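Local coordinates for protein acinetobacter secreted protease CpaA (Acinetobacter nosocomialis M2, PDB 6O38) that is a secreted metalloprotease that probably uses a zinc ion to cleave proteins and is bound by its type II secretion chaperone CpaB, at residues A[475-480]-A[501-506]; A[414-419]-A[559-564]; A[456-461]-A[481-486]; A[495-500]-A[524-529]; A[371-376]-A[563-568]. All coordinates share one frame; numbering follows the deposited sequence.

Contact 1 (A[475-480]-A[501-506]). With ZN (zinc ion), chain M.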
# COMPACT_ATOMS: atom_id res chain seq x y z
N ILE A 475 14.42 20.88 11.21
CA ILE A 475 15.10 19.60 11.08
C ILE A 475 15.90 19.34 12.35
O ILE A 475 16.65 20.22 12.82
CB ILE A 475 16.01 19.58 9.84
CG1 ILE A 475 15.18 19.85 8.58
CG2 ILE A 475 16.73 18.25 9.73
CD1 ILE A 475 15.92 19.56 7.29
N ASN A 476 15.76 18.14 12.90
CA ASN A 476 16.47 17.72 14.11
C ASN A 476 16.18 18.69 15.26
O ASN A 476 17.07 19.29 15.86
CB ASN A 476 17.97 17.59 13.85
CG ASN A 476 18.70 16.84 14.96
OD1 ASN A 476 18.13 15.96 15.60
ND2 ASN A 476 19.96 17.19 15.18
N ALA A 477 14.89 18.84 15.55
CA ALA A 477 14.41 19.92 16.39
C ALA A 477 14.66 19.64 17.86
O ALA A 477 14.41 18.53 18.34
CB ALA A 477 12.92 20.15 16.14
N SER A 478 15.16 20.65 18.57
CA SER A 478 15.17 20.62 20.02
C SER A 478 13.75 20.79 20.56
O SER A 478 12.79 20.93 19.80
CB SER A 478 16.10 21.71 20.57
OG SER A 478 15.65 22.99 20.19
N ALA A 479 13.62 20.77 21.89
CA ALA A 479 12.32 21.01 22.50
C ALA A 479 11.76 22.36 22.08
O ALA A 479 10.54 22.51 21.91
CB ALA A 479 12.43 20.91 24.02
N TYR A 480 12.63 23.36 21.92
CA TYR A 480 12.18 24.69 21.51
C TYR A 480 11.70 24.70 20.06
O TYR A 480 10.77 25.45 19.73
CB TYR A 480 13.30 25.71 21.71
CG TYR A 480 12.97 27.08 21.18
CD1 TYR A 480 12.07 27.91 21.84
CD2 TYR A 480 13.56 27.56 20.01
CE1 TYR A 480 11.77 29.17 21.36
CE2 TYR A 480 13.26 28.82 19.53
CZ TYR A 480 12.37 29.62 20.21
OH TYR A 480 12.07 30.87 19.72
N GLY A 501 8.91 13.76 10.13
CA GLY A 501 10.20 13.19 9.77
C GLY A 501 11.33 14.21 9.85
O GLY A 501 12.42 13.91 10.34
N HIS A 502 11.07 15.43 9.37
CA HIS A 502 12.05 16.50 9.52
C HIS A 502 12.33 16.79 10.99
O HIS A 502 13.49 16.90 11.40
CB HIS A 502 11.55 17.77 8.81
CG HIS A 502 11.75 17.76 7.33
ND1 HIS A 502 13.00 17.61 6.75
CD2 HIS A 502 10.87 17.88 6.31
CE1 HIS A 502 12.87 17.64 5.43
NE2 HIS A 502 11.59 17.80 5.14
N ASN A 503 11.27 16.91 11.79
CA ASN A 503 11.44 17.13 13.23
C ASN A 503 12.30 16.04 13.86
O ASN A 503 13.09 16.31 14.77
CB ASN A 503 10.08 17.20 13.91
CG ASN A 503 9.36 18.51 13.65
OD1 ASN A 503 9.97 19.50 13.24
ND2 ASN A 503 8.05 18.53 13.90
N LEU A 504 12.15 14.80 13.39
CA LEU A 504 12.92 13.69 13.95
C LEU A 504 14.38 13.71 13.51
O LEU A 504 15.18 12.97 14.09
CB LEU A 504 12.27 12.36 13.54
CG LEU A 504 10.97 12.01 14.26
CD1 LEU A 504 10.27 10.84 13.58
CD2 LEU A 504 11.23 11.70 15.72
N GLY A 505 14.73 14.52 12.53
CA GLY A 505 16.10 14.66 12.08
C GLY A 505 16.39 14.17 10.68
O GLY A 505 17.56 13.88 10.38
N LEU A 506 15.39 14.07 9.81
CA LEU A 506 15.54 13.50 8.49
C LEU A 506 15.62 14.59 7.43
O LEU A 506 15.04 15.67 7.57
CB LEU A 506 14.39 12.54 8.18
CG LEU A 506 14.21 11.39 9.16
CD1 LEU A 506 13.07 10.48 8.72
CD2 LEU A 506 15.51 10.60 9.30
ZN ZN M . 10.61 18.42 3.40

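Contact 2 (A[414-419]-A[559-564]). With SO4 (sulfate ion), chain O.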
# COMPACT_ATOMS: atom_id res chain seq x y z
N ALA A 414 10.08 1.76 13.08
CA ALA A 414 10.46 2.99 13.75
C ALA A 414 9.88 2.98 15.16
O ALA A 414 8.69 2.75 15.36
CB ALA A 414 9.95 4.20 12.97
N ARG A 415 10.74 3.24 16.15
CA ARG A 415 10.36 3.09 17.55
C ARG A 415 9.70 4.36 18.08
O ARG A 415 10.15 4.97 19.06
CB ARG A 415 11.58 2.71 18.39
CG ARG A 415 12.24 1.40 17.98
CD ARG A 415 13.13 0.87 19.08
NE ARG A 415 13.94 -0.26 18.64
CZ ARG A 415 15.15 -0.15 18.10
NH1 ARG A 415 15.71 1.04 17.95
NH2 ARG A 415 15.81 -1.24 17.73
N PHE A 416 8.62 4.77 17.42
CA PHE A 416 7.84 5.89 17.91
C PHE A 416 6.41 5.79 17.40
O PHE A 416 6.15 5.20 16.35
CB PHE A 416 8.45 7.24 17.51
CG PHE A 416 8.06 7.70 16.13
CD1 PHE A 416 8.71 7.22 15.01
CD2 PHE A 416 7.05 8.63 15.96
CE1 PHE A 416 8.36 7.65 13.74
CE2 PHE A 416 6.69 9.07 14.70
CZ PHE A 416 7.34 8.57 13.59
N TYR A 417 5.49 6.37 18.17
CA TYR A 417 4.11 6.59 17.76
C TYR A 417 3.72 8.01 18.13
O TYR A 417 4.20 8.56 19.12
CB TYR A 417 3.13 5.61 18.43
CG TYR A 417 3.22 4.18 17.95
CD1 TYR A 417 2.61 3.79 16.76
CD2 TYR A 417 3.86 3.21 18.71
CE1 TYR A 417 2.67 2.47 16.33
CE2 TYR A 417 3.93 1.90 18.28
CZ TYR A 417 3.33 1.54 17.09
OH TYR A 417 3.39 0.23 16.67
N LEU A 418 2.84 8.60 17.33
CA LEU A 418 2.29 9.91 17.63
C LEU A 418 0.97 9.74 18.38
O LEU A 418 0.13 8.94 17.99
CB LEU A 418 2.08 10.73 16.35
CG LEU A 418 3.34 11.20 15.62
CD1 LEU A 418 2.97 12.19 14.53
CD2 LEU A 418 4.33 11.81 16.60
N ARG A 419 0.82 10.50 19.46
CA ARG A 419 -0.41 10.52 20.25
C ARG A 419 -0.85 11.96 20.41
O ARG A 419 -0.10 12.79 20.92
CB ARG A 419 -0.19 9.86 21.61
CG ARG A 419 -1.26 10.16 22.65
CD ARG A 419 -1.06 9.29 23.88
NE ARG A 419 -1.90 9.69 25.00
CZ ARG A 419 -1.46 10.38 26.06
NH1 ARG A 419 -2.30 10.71 27.03
NH2 ARG A 419 -0.19 10.73 26.14
N SER A 559 17.28 4.44 11.36
CA SER A 559 18.35 4.46 12.34
C SER A 559 18.47 5.81 13.02
O SER A 559 18.82 5.88 14.21
CB SER A 559 19.68 4.08 11.68
OG SER A 559 20.12 5.10 10.81
N VAL A 560 18.19 6.90 12.30
CA VAL A 560 18.24 8.22 12.91
C VAL A 560 17.00 8.47 13.76
O VAL A 560 17.08 9.07 14.84
CB VAL A 560 18.41 9.30 11.82
CG1 VAL A 560 18.25 10.69 12.41
CG2 VAL A 560 19.77 9.15 11.16
N ILE A 561 15.83 8.01 13.30
CA ILE A 561 14.61 8.15 14.08
C ILE A 561 14.75 7.44 15.42
O ILE A 561 14.39 7.98 16.47
CB ILE A 561 13.40 7.62 13.29
CG1 ILE A 561 13.14 8.48 12.05
CG2 ILE A 561 12.16 7.56 14.17
CD1 ILE A 561 11.99 7.99 11.20
N ASN A 562 15.28 6.21 15.40
CA ASN A 562 15.40 5.43 16.63
C ASN A 562 16.41 6.03 17.61
O ASN A 562 16.38 5.68 18.79
CB ASN A 562 15.78 3.99 16.30
CG ASN A 562 14.68 3.25 15.57
OD1 ASN A 562 13.53 3.69 15.55
ND2 ASN A 562 15.02 2.12 14.96
N LEU A 563 17.29 6.91 17.14
CA LEU A 563 18.22 7.59 18.03
C LEU A 563 17.64 8.85 18.65
O LEU A 563 18.17 9.34 19.65
CB LEU A 563 19.51 7.94 17.28
CG LEU A 563 20.43 6.77 16.91
CD1 LEU A 563 21.68 7.27 16.21
CD2 LEU A 563 20.80 5.96 18.14
N ASN A 564 16.56 9.39 18.08
CA ASN A 564 15.96 10.63 18.55
C ASN A 564 14.56 10.45 19.12
O ASN A 564 14.04 11.39 19.73
CB ASN A 564 15.91 11.66 17.41
CG ASN A 564 17.29 12.10 16.97
OD1 ASN A 564 18.25 12.05 17.73
ND2 ASN A 564 17.39 12.55 15.72
S SO4 O . -2.87 11.18 30.25
O1 SO4 O . -1.53 11.71 29.99
O2 SO4 O . -2.85 10.41 31.48
O3 SO4 O . -3.80 12.30 30.39
O4 SO4 O . -3.28 10.33 29.14

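Contact 3 (A[456-461]-A[481-486])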
# COMPACT_ATOMS: atom_id res chain seq x y z
N ASP A 456 4.73 16.84 23.89
CA ASP A 456 6.13 16.80 23.49
C ASP A 456 6.39 17.64 22.25
O ASP A 456 7.50 18.14 22.06
CB ASP A 456 6.56 15.35 23.26
CG ASP A 456 6.64 14.55 24.54
OD1 ASP A 456 7.23 15.05 25.52
OD2 ASP A 456 6.11 13.42 24.58
N GLY A 457 5.38 17.81 21.40
CA GLY A 457 5.52 18.61 20.21
C GLY A 457 4.20 19.28 19.86
O GLY A 457 3.16 19.00 20.45
N VAL A 458 4.27 20.17 18.87
CA VAL A 458 3.12 20.92 18.40
C VAL A 458 3.08 20.85 16.88
O VAL A 458 4.13 20.89 16.22
CB VAL A 458 3.15 22.39 18.90
CG1 VAL A 458 4.53 22.99 18.68
CG2 VAL A 458 2.08 23.23 18.21
N TYR A 459 1.88 20.73 16.32
CA TYR A 459 1.69 20.72 14.88
C TYR A 459 0.54 21.66 14.52
O TYR A 459 -0.49 21.68 15.21
CB TYR A 459 1.40 19.31 14.36
CG TYR A 459 1.61 19.15 12.88
CD1 TYR A 459 0.59 19.41 11.98
CD2 TYR A 459 2.84 18.76 12.37
CE1 TYR A 459 0.78 19.28 10.62
CE2 TYR A 459 3.04 18.62 11.01
CZ TYR A 459 2.01 18.88 10.14
OH TYR A 459 2.20 18.74 8.79
N TYR A 460 0.73 22.42 13.45
CA TYR A 460 -0.17 23.51 13.09
C TYR A 460 -0.75 23.28 11.70
O TYR A 460 -0.01 22.98 10.76
CB TYR A 460 0.56 24.85 13.14
CG TYR A 460 -0.28 26.04 12.72
CD1 TYR A 460 -1.36 26.46 13.48
CD2 TYR A 460 0.02 26.74 11.56
CE1 TYR A 460 -2.12 27.54 13.10
CE2 TYR A 460 -0.74 27.83 11.17
CZ TYR A 460 -1.81 28.22 11.94
OH TYR A 460 -2.57 29.30 11.55
N GLN A 461 -2.07 23.42 11.58
CA GLN A 461 -2.78 23.31 10.31
C GLN A 461 -3.40 24.67 10.01
O GLN A 461 -4.37 25.07 10.67
CB GLN A 461 -3.84 22.22 10.38
CG GLN A 461 -4.79 22.18 9.19
CD GLN A 461 -5.72 20.99 9.23
OE1 GLN A 461 -5.44 19.93 8.66
NE2 GLN A 461 -6.85 21.14 9.92
N ASN A 481 12.30 23.89 19.19
CA ASN A 481 11.99 23.91 17.77
C ASN A 481 11.06 22.78 17.35
O ASN A 481 10.81 22.60 16.16
CB ASN A 481 13.29 23.83 16.95
CG ASN A 481 14.09 25.11 17.02
OD1 ASN A 481 13.57 26.20 16.80
ND2 ASN A 481 15.38 24.98 17.31
N MSE A 482 10.52 22.03 18.31
CA MSE A 482 9.66 20.90 17.98
C MSE A 482 8.29 21.38 17.51
O MSE A 482 7.32 21.38 18.28
CB MSE A 482 9.51 19.97 19.19
CG MSE A 482 8.85 18.64 18.87
SE MSE A 482 9.91 17.56 17.64
CE MSE A 482 8.59 16.19 17.23
N ILE A 483 8.21 21.79 16.25
CA ILE A 483 6.96 22.30 15.67
C ILE A 483 6.96 22.01 14.18
O ILE A 483 8.00 22.08 13.51
CB ILE A 483 6.79 23.81 15.97
CG1 ILE A 483 5.45 24.31 15.43
CG2 ILE A 483 7.94 24.61 15.39
CD1 ILE A 483 5.13 25.74 15.83
N GLY A 484 5.78 21.66 13.66
CA GLY A 484 5.62 21.42 12.24
C GLY A 484 4.30 21.98 11.76
O GLY A 484 3.37 22.20 12.55
N ALA A 485 4.22 22.23 10.46
CA ALA A 485 3.03 22.86 9.90
C ALA A 485 2.86 22.48 8.44
O ALA A 485 3.83 22.26 7.72
CB ALA A 485 3.09 24.38 10.05
N ASN A 486 1.59 22.41 8.02
CA ASN A 486 1.23 22.35 6.61
C ASN A 486 -0.07 23.12 6.41
O ASN A 486 -0.79 23.41 7.37
CB ASN A 486 1.08 20.90 6.11
CG ASN A 486 -0.08 20.17 6.76
OD1 ASN A 486 0.11 19.40 7.70
ND2 ASN A 486 -1.28 20.38 6.24

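Contact 4 (A[495-500]-A[524-529]). With ZN (zinc ion), chain M.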
# COMPACT_ATOMS: atom_id res chain seq x y z
N ALA A 495 1.18 15.00 4.48
CA ALA A 495 2.31 15.88 4.73
C ALA A 495 2.82 15.79 6.16
O ALA A 495 3.98 16.14 6.41
CB ALA A 495 1.94 17.32 4.40
N MSE A 496 1.99 15.35 7.10
CA MSE A 496 2.37 15.33 8.51
C MSE A 496 3.53 14.37 8.76
O MSE A 496 4.51 14.74 9.41
CB MSE A 496 1.19 14.94 9.39
CG MSE A 496 1.49 15.10 10.87
SE MSE A 496 0.10 14.42 12.05
CE MSE A 496 0.81 15.08 13.74
N ARG A 497 3.42 13.14 8.25
CA ARG A 497 4.51 12.19 8.39
C ARG A 497 5.79 12.67 7.73
O ARG A 497 6.87 12.21 8.08
CB ARG A 497 4.11 10.83 7.82
CG ARG A 497 3.97 10.79 6.31
CD ARG A 497 3.76 9.37 5.82
NE ARG A 497 3.60 9.29 4.37
CZ ARG A 497 3.27 8.19 3.71
NH1 ARG A 497 3.06 7.06 4.38
NH2 ARG A 497 3.14 8.21 2.39
N HIS A 498 5.67 13.60 6.78
CA HIS A 498 6.85 14.19 6.16
C HIS A 498 7.47 15.27 7.04
O HIS A 498 8.68 15.29 7.26
CB HIS A 498 6.49 14.76 4.78
CG HIS A 498 7.64 15.40 4.07
ND1 HIS A 498 8.50 14.70 3.25
CD2 HIS A 498 8.07 16.69 4.05
CE1 HIS A 498 9.41 15.52 2.76
NE2 HIS A 498 9.17 16.73 3.22
N GLU A 499 6.63 16.17 7.58
CA GLU A 499 7.14 17.23 8.43
C GLU A 499 7.65 16.68 9.76
O GLU A 499 8.66 17.15 10.29
CB GLU A 499 6.06 18.29 8.66
CG GLU A 499 5.52 18.91 7.38
CD GLU A 499 6.61 19.48 6.49
OE1 GLU A 499 6.48 19.39 5.25
OE2 GLU A 499 7.60 20.02 7.02
N VAL A 500 6.95 15.68 10.32
CA VAL A 500 7.42 15.06 11.56
C VAL A 500 8.74 14.34 11.32
O VAL A 500 9.62 14.32 12.19
CB VAL A 500 6.34 14.10 12.11
CG1 VAL A 500 6.90 13.23 13.22
CG2 VAL A 500 5.14 14.89 12.60
N SER A 524 8.95 5.52 -3.39
CA SER A 524 9.86 6.38 -2.64
C SER A 524 9.36 6.54 -1.21
O SER A 524 8.16 6.69 -0.98
CB SER A 524 9.99 7.74 -3.31
OG SER A 524 10.53 7.62 -4.62
N THR A 525 10.29 6.54 -0.26
CA THR A 525 9.94 6.64 1.14
C THR A 525 9.46 8.06 1.46
O THR A 525 9.41 8.95 0.60
CB THR A 525 11.12 6.25 2.02
OG1 THR A 525 12.19 7.19 1.84
CG2 THR A 525 11.61 4.86 1.67
N ALA A 526 9.09 8.27 2.73
CA ALA A 526 8.43 9.51 3.13
C ALA A 526 9.30 10.73 2.87
O ALA A 526 8.80 11.78 2.43
CB ALA A 526 8.03 9.43 4.60
N MSE A 527 10.60 10.63 3.13
CA MSE A 527 11.49 11.77 2.94
C MSE A 527 12.00 11.88 1.51
O MSE A 527 12.59 12.90 1.13
CB MSE A 527 12.68 11.69 3.90
CG MSE A 527 12.31 11.66 5.36
SE MSE A 527 11.13 13.12 5.86
CE MSE A 527 9.62 12.04 6.43
N GLY A 528 11.79 10.84 0.71
CA GLY A 528 12.34 10.81 -0.63
C GLY A 528 11.32 10.78 -1.74
O GLY A 528 11.61 10.32 -2.85
N GLY A 529 10.12 11.30 -1.48
CA GLY A 529 9.06 11.29 -2.46
C GLY A 529 7.69 11.00 -1.88
O GLY A 529 6.68 11.50 -2.38
ZN ZN M . 10.61 18.42 3.40

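Contact 5 (A[371-376]-A[563-568])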
# COMPACT_ATOMS: atom_id res chain seq x y z
N ASP A 371 9.56 -1.35 22.57
CA ASP A 371 9.95 -1.18 21.17
C ASP A 371 9.40 0.10 20.55
O ASP A 371 9.48 0.26 19.33
CB ASP A 371 9.50 -2.40 20.35
CG ASP A 371 10.24 -2.52 19.03
OD1 ASP A 371 11.49 -2.47 19.02
OD2 ASP A 371 9.56 -2.66 17.98
N SER A 372 8.84 1.00 21.35
CA SER A 372 8.33 2.26 20.82
C SER A 372 8.24 3.28 21.94
O SER A 372 8.03 2.93 23.10
CB SER A 372 6.96 2.08 20.16
OG SER A 372 5.98 1.72 21.11
N TYR A 373 8.42 4.55 21.57
CA TYR A 373 8.29 5.67 22.49
C TYR A 373 7.16 6.58 22.02
O TYR A 373 7.04 6.87 20.83
CB TYR A 373 9.60 6.46 22.60
CG TYR A 373 10.80 5.60 22.91
CD1 TYR A 373 11.07 5.20 24.22
CD2 TYR A 373 11.66 5.17 21.91
CE1 TYR A 373 12.16 4.41 24.51
CE2 TYR A 373 12.76 4.38 22.19
CZ TYR A 373 13.00 4.00 23.50
OH TYR A 373 14.10 3.22 23.79
N THR A 374 6.34 7.04 22.96
CA THR A 374 5.16 7.83 22.64
C THR A 374 5.54 9.31 22.61
O THR A 374 6.01 9.86 23.61
CB THR A 374 4.05 7.58 23.65
OG1 THR A 374 3.69 6.20 23.64
CG2 THR A 374 2.82 8.42 23.31
N ILE A 375 5.32 9.95 21.47
CA ILE A 375 5.56 11.37 21.29
C ILE A 375 4.21 12.08 21.34
O ILE A 375 3.39 11.93 20.42
CB ILE A 375 6.30 11.67 19.99
CG1 ILE A 375 7.66 10.96 19.98
CG2 ILE A 375 6.48 13.17 19.80
CD1 ILE A 375 8.44 11.15 18.70
N ASP A 376 3.96 12.83 22.40
CA ASP A 376 2.69 13.53 22.56
C ASP A 376 2.68 14.79 21.70
O ASP A 376 3.63 15.57 21.71
CB ASP A 376 2.46 13.90 24.03
CG ASP A 376 2.13 12.69 24.88
OD1 ASP A 376 1.73 11.65 24.32
OD2 ASP A 376 2.28 12.78 26.12
N LEU A 563 17.29 6.91 17.14
CA LEU A 563 18.22 7.59 18.03
C LEU A 563 17.64 8.85 18.65
O LEU A 563 18.17 9.34 19.65
CB LEU A 563 19.51 7.94 17.28
CG LEU A 563 20.43 6.77 16.91
CD1 LEU A 563 21.68 7.27 16.21
CD2 LEU A 563 20.80 5.96 18.14
N ASN A 564 16.56 9.39 18.08
CA ASN A 564 15.96 10.63 18.55
C ASN A 564 14.56 10.45 19.12
O ASN A 564 14.04 11.39 19.73
CB ASN A 564 15.91 11.66 17.41
CG ASN A 564 17.29 12.10 16.97
OD1 ASN A 564 18.25 12.05 17.73
ND2 ASN A 564 17.39 12.55 15.72
N ALA A 565 13.94 9.29 18.94
CA ALA A 565 12.54 9.11 19.32
C ALA A 565 12.36 9.26 20.83
O ALA A 565 11.47 9.99 21.29
CB ALA A 565 12.03 7.75 18.85
N GLN A 566 13.18 8.58 21.62
CA GLN A 566 13.01 8.62 23.07
C GLN A 566 13.34 10.00 23.63
O GLN A 566 12.63 10.50 24.51
CB GLN A 566 13.88 7.56 23.74
CG GLN A 566 13.96 7.69 25.25
CD GLN A 566 14.88 6.68 25.89
OE1 GLN A 566 16.06 6.60 25.56
NE2 GLN A 566 14.34 5.89 26.82
N LYS A 567 14.40 10.63 23.12
CA LYS A 567 14.76 11.97 23.58
C LYS A 567 13.63 12.96 23.34
O LYS A 567 13.33 13.79 24.21
CB LYS A 567 16.04 12.42 22.88
CG LYS A 567 16.15 13.92 22.65
CD LYS A 567 17.33 14.24 21.74
CE LYS A 567 16.96 15.28 20.69
NZ LYS A 567 17.97 15.36 19.61
N ILE A 568 12.98 12.88 22.17
CA ILE A 568 11.87 13.78 21.88
C ILE A 568 10.67 13.43 22.76
O ILE A 568 9.95 14.32 23.24
CB ILE A 568 11.52 13.73 20.38
CG1 ILE A 568 12.64 14.37 19.57
CG2 ILE A 568 10.20 14.42 20.11
CD1 ILE A 568 12.52 14.15 18.08

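Contact 1 (A[475-480]-A[501-506])
The end of the zinc-binding helix 496-504 is where Ile475 and Asn476 meet His502 and Gly505. Two backbone bonds tie the loop 475-480 to the last turn of this helix. Asn476 N gives its hydrogen to His502 O at 3.0 Å, and Ala477 N gives its own to Asn503 O at 3.2 Å. His502 O is gripped twice, because Gly505 N also bonds to it. Ile475 adds a CA-H...O contact to the same oxygen. The bonds from Gly505 N to His502 O and from Leu506 N to Gly501 O are the two bonds of a Schellman motif. Gly505 carries the positive phi (114°) of this motif, which suits glycine. Asn476 lies against it, with CB 3.9 Å from Gly505 CA.

Ile475 and His502 cross obliquely. Ile475 CG1 stands anti to the carbonyl carbon (chi1 -58°) and comes to 3.6 Å from His502 ND1. Ile475 CD1 also reaches ND1, while CG2 turns to Leu506 O. ND1 makes a weak hydrogen bond to Leu506 O at 2.9 Å. The other ring nitrogen, His502 NE2, binds the zinc ion at 2.1 Å. His498 and His508 are the other histidine ligands, and Asp170 of the chaperone CpaB also binds the metal. Ile475 packs on Glu172 of that chain. Ile475 thus packs at the ND1 side of the ring, while NE2 holds the metal. The sequence from His498 to His508 matches HExxHxxGxxH, with Gly505 as its glycine, where the chain turns off the helix toward the third histidine as in metzincin zinc peptidases.

Contact 2 (A[414-419]-A[559-564])
Asn562 of the helix 557-569 reaches across to Arg415, just before the strand 416-425. Its CG stands anti to the carbonyl carbon (chi1 -67°). From there the side chain can be followed outward. Asn562 CB touches the end of the arginine, 3.4 Å from Arg415 NH1. Asn562 CG lies 3.9 Å from Arg415 CG and is also near NH1. At the tip only OD1 bonds across the contact. Asn562 OD1 accepts the hydrogen of Arg415 N at 2.9 Å in a fairly straight bond (166°). The donor is tilted away from the plane of the amide carbonyl. Arg415 CB and CG also lie near OD1. Asn562 ND2 is close to Arg415 NH1 at 3.3 Å, but both are donors, so this is no hydrogen bond. The two side chains cross at about a right angle, with guanidinium and amide planes 45° apart. Arg415 NE has a long, weak ion pair with Asp371.

Arg415 is the centre of an inverse gamma turn, closed by a weak bond from Phe416 N to Ala414 O. Beside the polar pair, Ile561 makes the apolar part of the contact. Ile561 CG2 lies 3.6 Å from Phe416 CD1, oblique to the ring, and 4.2 Å from Ala414 CB.

Phe416 and Ile561 both continue onto Leu504 of the zinc-binding helix 496-504. Ala414 and Phe416 also rest on Ala409 of helix 391-411. The start of strand 416-425, which pairs in parallel with strand 367-381, thus sits among three helices.

Contact 3 (A[456-461]-A[481-486])
Tyr460 and Gly484 make the shortest backbone bond between these two strands, from Tyr460 N to Gly484 O at 2.8 Å. Gly484 N in turn bonds to Val458 O at 3.1 Å. Asn486 N bonds to Tyr460 O at 3.2 Å, nearly along the C=O axis. A weak bond from Val458 N to Met482 O starts the ladder. Tyr459 OH donates to Asn486 OD1, which lies at the edge of the phenol ring. The modelled distance is doubtfully short, and ring and amide planes are 49° apart.

The strands run parallel, 15° apart in direction. Strand 457-462 has strand 367-381 on its other side, and strand 483-487 pairs with the antiparallel strand 471-473. Parallel strands with the short antiparallel strand 471-473 beside them are consistent with the sheet of a metzincin catalytic domain.

Tyr459 CG is anti to its backbone N (chi1 -162°). The ring lies over the neighbouring strand, with Gly484 O 3.4 Å above its plane and offset toward the rim. Gly484 has no side chain on this face. Tyr459 also touches Met496 and Glu499 of the zinc-binding helix.

On the face of Val458 and Tyr460 the packing is apolar. Val458 and Ile483 lie side by side, CG1 of the valine 3.6 Å from CB of the isoleucine. Tyr460 CB is 4.0 Å from Ala485 CB, and Tyr460 OH bonds to Glu464. Ile483 and Ala485 then meet Ile437 of helix 433-439.

Contact 4 (A[495-500]-A[524-529])
His498 faces two partners of the segment 524-529, which approach its ring in different ways. Ala526 O lies at the ring edge, in its plane. It accepts the hydrogen of His498 ND1 at 3.0 Å, with an N-H...O angle of 165°. The donor is tilted well out of the carbonyl plane of Ala526. Met527, a selenomethionine, comes obliquely. Its SE is 4.4 Å from the ring centroid, 28° off the ring normal. SE also lies 3.6 Å from His498 O. The Met527 chain is bent twice on its way to CE, which sits by the carbonyl oxygens of Arg497 and His498.

The far nitrogen of the His498 ring, NE2, binds the zinc ion at 2.2 Å. Met527 lies after the three zinc histidines in a tight turn beside the metal site, closed by a bond from Gly528 N to Thr525 O at 3.0 Å. This is consistent with the Met-turn of metzincins. Ala526 O acts as a second-shell partner that fixes the rotation of a zinc ligand. His502, His508 and Asp170 of the chaperone CpaB bind the same ion.

Arg497 takes a smaller part. Its NE is 4.4 Å from Ala526 CB, which lies oblique to the guanidinium. Arg497 NH1 bonds instead to Thr408 and Asn533. Met527 packs on Leu506 and Tyr535, and Val168 of CpaB packs on His498.

Contact 5 (A[371-376]-A[563-568])
Tyr373 and Gln566 meet where strand 373-376 and helix 563-568 pass each other, their axes 7.6 Å apart at closest and their directions 56° apart. One face of the Tyr373 ring is turned to Gln566. Gln566 CB sits over the centre of the ring, 3.4 Å from its centroid and close to the ring normal, in a CH-pi contact. All six ring carbons are about equally far from this CB. Gln566 CG stands anti to the backbone N (chi1 169°), and the chain is extended beyond it. It leads past the rim on the CE1 side, where Gln566 NE2 is 3.5 Å from Tyr373 CE1. Ring and amide planes are 39° apart. Ala565 CB comes obliquely to the ring and is 4.0 Å from Tyr373 CD2.

Deeper in the contact, Ile375 meets the next turn of the helix. Its CG2 is 3.9 Å from Ile568 CG2, and its CD1 is near the same methyl. Ile375 CG1 lies by the carbonyl oxygen of Ala565. Ile375 and Ile568 both also pack on Leu504 of the zinc-binding helix 496-504.

The two segments share no hydrogen bond. Polar groups nearby are paired outside them: Asp376 OD1 forms a salt bridge with Arg419, and Asn564 ND2 bonds to Leu504 O. Helix and strand are therefore joined by apolar and ring packing, buried at Ile375 and more open to solvent at Gln566.

How the contacts relate
From the N terminus, contact 5 opens first, on strand 367-381, and contact 2 opens next, on the neighbouring strand 416-425. Both close on helix 557-569, so the loops they make enclose the other three contacts. Contact 3 opens at 456-461 and closes at 481-486 within the same sheet. Contact 1 starts before contact 3 has closed, so the two cross. Contact 4 begins before contact 1 ends and crosses it, but follows contact 3 in series. Contacts 1 and 4 share helix 496-504 and the zinc ion. Together the five tie the sheet, the zinc-binding helix and the C-terminal helix into what is probably the catalytic domain.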